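Long-range contact in SusD homolog (Bacteroides ovatus, PDB 4F53), which probably binds mucin O-glycans at the outer membrane as a SusD-like lipoprotein with a TPR-like helical fold: residues A63-T77 / L305-Q319. Residues are numbered along the deposited sequence; the frame is centred on the assembly and turned at random.
Sequences ADSNLGTGWSGRYAT and LRRGILQGQYNSWSQ
Arg74 reaches across to Ile309 and grips its carbonyl end-on, NH1 and NH2 both donating to the one oxygen, which lies in the guanidinium plane (NH2 to Ile309 O, 2.7 Å). Arg74 NH1 also donates to Gln311 OE1 at 3.1 Å, in that amide's carbonyl plane. Tyr314 brings its hydroxyl over one guanidinium face, OH standing 3.1 Å above the plane, offset toward the rim and at an angle too poor for a hydrogen bond. Bent at chi2 (73°), Gln311 turns its amide across the 66-71 loop: OE1 comes to the edge of the Trp71 ring, and NE2 donates to Gly68 O at 3.0 Å, from above the carbonyl plane. Farther along, Gln319 NE2 meets Ser65 O almost straight on (2.8 Å, 178° at the hydrogen), while Leu67 CD2 packs on Tyr314 CB.

Asp64 anchors the arginine: its OD2 takes Arg74 NE in a salt bridge of 2.8 Å, helping to fix the guanidinium's rotation. Asn66 OD1 accepts from Gly68 N in an Asx turn that shapes the loop carrying Gly68 O, and Ile309 CG2 packs over the centre of the Tyr314 ring. One water joins Asp64 O to Arg306 O; another links Asn66 N, Gln311 OE1 and the Tyr314 hydroxyl.

On the 63-77 side, the contact runs from the end of strand 62-64, paired antiparallel with 261-263, into the following loop. Leu305 makes a backbone hydrogen bond with Ile263, Leu53 of helix 44-58 touches Asp64, and Trp84 of helix 82-106 touches Arg74.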
# COMPACT_ATOMS: atom_id res chain seq x y z
N ALA A 63 8.67 9.44 5.87
CA ALA A 63 10.09 9.73 5.92
C ALA A 63 10.60 9.26 7.26
O ALA A 63 10.17 9.79 8.29
CB ALA A 63 10.34 11.22 5.72
N ASP A 64 11.50 8.28 7.27
CA ASP A 64 12.17 7.80 8.48
C ASP A 64 12.88 8.99 9.14
O ASP A 64 13.41 9.85 8.43
CB ASP A 64 13.13 6.65 8.16
CG ASP A 64 12.47 5.47 7.41
OD1 ASP A 64 11.32 5.09 7.79
OD2 ASP A 64 13.09 4.94 6.44
N SER A 65 12.78 9.09 10.48
CA SER A 65 13.32 10.21 11.28
C SER A 65 14.05 9.69 12.54
O SER A 65 14.02 10.34 13.58
CB SER A 65 12.19 11.15 11.68
OG SER A 65 11.18 10.46 12.39
N ASN A 66 14.68 8.52 12.44
CA ASN A 66 15.45 7.96 13.54
C ASN A 66 16.85 8.61 13.50
O ASN A 66 17.58 8.49 12.50
CB ASN A 66 15.50 6.43 13.44
CG ASN A 66 16.30 5.77 14.53
OD1 ASN A 66 17.52 5.84 14.55
ND2 ASN A 66 15.64 5.11 15.44
N LEU A 67 17.22 9.31 14.58
CA LEU A 67 18.48 10.05 14.66
C LEU A 67 19.63 9.22 15.26
O LEU A 67 20.73 9.73 15.44
CB LEU A 67 18.28 11.35 15.48
CG LEU A 67 17.06 12.22 15.14
CD1 LEU A 67 16.92 13.39 16.10
CD2 LEU A 67 17.07 12.67 13.68
N GLY A 68 19.38 7.94 15.54
CA GLY A 68 20.37 7.03 16.10
C GLY A 68 21.38 6.48 15.11
O GLY A 68 21.33 6.77 13.90
N THR A 69 22.31 5.67 15.64
CA THR A 69 23.38 5.00 14.88
C THR A 69 23.19 3.46 14.87
O THR A 69 24.01 2.76 14.27
CB THR A 69 24.76 5.37 15.49
OG1 THR A 69 24.71 5.24 16.92
CG2 THR A 69 25.22 6.77 15.07
N GLY A 70 22.13 2.98 15.51
CA GLY A 70 21.80 1.56 15.62
C GLY A 70 21.41 0.87 14.32
O GLY A 70 21.63 -0.34 14.19
N TRP A 71 20.81 1.60 13.36
CA TRP A 71 20.46 1.01 12.07
C TRP A 71 21.64 1.16 11.11
O TRP A 71 22.16 2.26 10.95
CB TRP A 71 19.18 1.64 11.49
CG TRP A 71 17.93 1.43 12.31
CD1 TRP A 71 17.72 0.47 13.26
CD2 TRP A 71 16.68 2.13 12.15
NE1 TRP A 71 16.43 0.56 13.74
CE2 TRP A 71 15.77 1.57 13.07
CE3 TRP A 71 16.26 3.20 11.35
CZ2 TRP A 71 14.47 2.05 13.21
CZ3 TRP A 71 14.97 3.66 11.48
CH2 TRP A 71 14.08 3.10 12.40
N SER A 72 22.11 0.03 10.53
CA SER A 72 23.23 0.02 9.58
C SER A 72 22.78 0.62 8.23
O SER A 72 23.56 1.28 7.53
CB SER A 72 23.76 -1.40 9.39
OG SER A 72 22.77 -2.23 8.80
N GLY A 73 21.52 0.41 7.89
CA GLY A 73 20.89 0.90 6.68
C GLY A 73 19.40 0.73 6.75
O GLY A 73 18.89 0.21 7.76
N ARG A 74 18.69 1.18 5.71
CA ARG A 74 17.22 1.10 5.67
C ARG A 74 16.73 0.72 4.28
O ARG A 74 17.49 0.81 3.31
CB ARG A 74 16.60 2.47 6.08
CG ARG A 74 17.07 3.05 7.42
CD ARG A 74 16.16 4.17 7.94
NE ARG A 74 15.81 5.16 6.92
CZ ARG A 74 16.61 6.15 6.51
NH1 ARG A 74 17.82 6.29 7.02
NH2 ARG A 74 16.19 7.00 5.59
N TYR A 75 15.46 0.33 4.16
CA TYR A 75 14.85 0.06 2.87
C TYR A 75 14.88 1.34 1.99
O TYR A 75 15.23 1.26 0.82
CB TYR A 75 13.39 -0.42 3.02
CG TYR A 75 13.17 -1.61 3.93
CD1 TYR A 75 13.45 -2.91 3.50
CD2 TYR A 75 12.52 -1.46 5.16
CE1 TYR A 75 13.18 -4.01 4.31
CE2 TYR A 75 12.22 -2.56 5.96
CZ TYR A 75 12.55 -3.84 5.53
OH TYR A 75 12.26 -4.91 6.35
N ALA A 76 14.55 2.50 2.60
CA ALA A 76 14.48 3.81 1.95
C ALA A 76 15.77 4.17 1.22
O ALA A 76 15.69 4.71 0.12
CB ALA A 76 14.15 4.89 2.97
N THR A 77 16.94 3.88 1.81
CA THR A 77 18.23 4.21 1.20
C THR A 77 18.80 3.00 0.42
O THR A 77 19.92 3.05 -0.07
CB THR A 77 19.19 4.80 2.26
OG1 THR A 77 19.27 3.91 3.38
CG2 THR A 77 18.75 6.17 2.73
N LEU A 305 9.33 15.59 6.06
CA LEU A 305 10.77 15.38 6.03
C LEU A 305 11.14 14.66 4.71
O LEU A 305 10.34 13.88 4.17
CB LEU A 305 11.15 14.55 7.27
CG LEU A 305 12.61 14.20 7.53
CD1 LEU A 305 13.43 15.45 7.85
CD2 LEU A 305 12.70 13.21 8.65
N ARG A 306 12.32 14.94 4.17
CA ARG A 306 12.80 14.31 2.95
C ARG A 306 12.98 12.80 3.19
O ARG A 306 13.53 12.39 4.22
CB ARG A 306 14.13 14.96 2.52
CG ARG A 306 14.69 14.48 1.18
CD ARG A 306 13.90 15.03 -0.01
NE ARG A 306 14.38 14.45 -1.27
CZ ARG A 306 15.34 14.98 -2.01
NH1 ARG A 306 15.91 16.13 -1.66
NH2 ARG A 306 15.75 14.37 -3.11
N ARG A 307 12.47 11.98 2.25
CA ARG A 307 12.64 10.52 2.32
C ARG A 307 14.03 10.16 1.82
O ARG A 307 14.55 10.85 0.93
CB ARG A 307 11.58 9.78 1.49
CG ARG A 307 10.14 9.96 1.95
CD ARG A 307 9.17 9.29 0.97
NE ARG A 307 9.24 9.96 -0.34
CZ ARG A 307 9.75 9.43 -1.44
NH1 ARG A 307 10.10 8.15 -1.46
NH2 ARG A 307 9.86 10.16 -2.54
N GLY A 308 14.61 9.09 2.36
CA GLY A 308 15.91 8.62 1.92
C GLY A 308 17.11 9.36 2.47
O GLY A 308 18.18 9.32 1.85
N ILE A 309 16.97 10.03 3.62
CA ILE A 309 18.12 10.67 4.29
C ILE A 309 18.97 9.53 4.87
O ILE A 309 18.41 8.62 5.50
CB ILE A 309 17.70 11.72 5.36
CG1 ILE A 309 16.93 12.91 4.73
CG2 ILE A 309 18.92 12.19 6.17
CD1 ILE A 309 16.17 13.81 5.75
N LEU A 310 20.27 9.51 4.60
CA LEU A 310 21.13 8.43 5.07
C LEU A 310 21.19 8.45 6.58
O LEU A 310 21.26 9.53 7.18
CB LEU A 310 22.56 8.55 4.48
CG LEU A 310 23.46 7.29 4.52
CD1 LEU A 310 23.09 6.30 3.38
CD2 LEU A 310 24.93 7.66 4.36
N GLN A 311 21.15 7.26 7.19
CA GLN A 311 21.30 7.09 8.63
C GLN A 311 22.61 7.75 9.05
O GLN A 311 23.64 7.51 8.41
CB GLN A 311 21.27 5.59 8.99
CG GLN A 311 20.93 5.32 10.45
CD GLN A 311 19.48 5.54 10.82
OE1 GLN A 311 18.59 5.67 9.97
NE2 GLN A 311 19.22 5.61 12.12
N GLY A 312 22.52 8.64 10.03
CA GLY A 312 23.65 9.40 10.55
C GLY A 312 23.82 10.76 9.90
O GLY A 312 24.74 11.49 10.28
N GLN A 313 22.96 11.13 8.94
CA GLN A 313 23.08 12.39 8.20
C GLN A 313 21.82 13.25 8.29
O GLN A 313 21.47 13.96 7.35
CB GLN A 313 23.43 12.12 6.73
CG GLN A 313 24.83 11.54 6.60
CD GLN A 313 25.26 11.26 5.19
OE1 GLN A 313 24.47 11.28 4.24
NE2 GLN A 313 26.53 10.97 5.02
N TYR A 314 21.16 13.20 9.45
CA TYR A 314 19.95 13.99 9.72
C TYR A 314 20.28 15.27 10.42
O TYR A 314 21.16 15.28 11.29
CB TYR A 314 19.00 13.21 10.64
CG TYR A 314 18.25 12.09 9.96
CD1 TYR A 314 18.78 10.80 9.89
CD2 TYR A 314 16.97 12.30 9.45
CE1 TYR A 314 18.08 9.77 9.26
CE2 TYR A 314 16.26 11.28 8.83
CZ TYR A 314 16.82 10.01 8.75
OH TYR A 314 16.12 9.01 8.17
N ASN A 315 19.52 16.33 10.12
CA ASN A 315 19.62 17.57 10.90
C ASN A 315 19.02 17.23 12.28
O ASN A 315 18.04 16.47 12.31
CB ASN A 315 18.88 18.69 10.20
CG ASN A 315 19.66 19.38 9.12
OD1 ASN A 315 20.88 19.59 9.22
ND2 ASN A 315 18.97 19.82 8.09
N SER A 316 19.63 17.67 13.39
CA SER A 316 19.16 17.32 14.75
C SER A 316 17.70 17.74 15.07
O SER A 316 17.14 17.21 16.03
CB SER A 316 20.09 17.87 15.82
OG SER A 316 20.05 19.29 15.85
N TRP A 317 17.10 18.66 14.29
CA TRP A 317 15.73 19.11 14.54
C TRP A 317 14.70 18.44 13.63
O TRP A 317 13.53 18.84 13.66
CB TRP A 317 15.61 20.64 14.43
CG TRP A 317 16.48 21.42 15.39
CD1 TRP A 317 17.15 20.93 16.47
CD2 TRP A 317 16.75 22.82 15.34
NE1 TRP A 317 17.87 21.93 17.06
CE2 TRP A 317 17.63 23.11 16.40
CE3 TRP A 317 16.33 23.87 14.51
CZ2 TRP A 317 18.10 24.41 16.66
CZ3 TRP A 317 16.81 25.15 14.75
CH2 TRP A 317 17.69 25.41 15.81
N SER A 318 15.11 17.39 12.89
CA SER A 318 14.28 16.63 11.93
C SER A 318 12.94 16.11 12.48
O SER A 318 11.98 16.01 11.71
CB SER A 318 15.05 15.44 11.37
OG SER A 318 16.12 15.93 10.58
N GLN A 319 12.87 15.79 13.79
CA GLN A 319 11.61 15.25 14.34
C GLN A 319 10.58 16.38 14.58
O GLN A 319 9.42 16.09 14.84
CB GLN A 319 11.85 14.40 15.58
CG GLN A 319 12.73 13.17 15.27
CD GLN A 319 13.08 12.33 16.48
OE1 GLN A 319 12.89 12.73 17.63
NE2 GLN A 319 13.57 11.13 16.24
O HOH W 1 14.10 10.14 5.79
O HOH W 2 13.48 7.80 4.48
O HOH W 3 15.90 7.04 10.11
O HOH W 4 20.35 8.64 11.98
O HOH W 5 15.91 8.92 17.00
O HOH W 6 20.64 4.59 5.83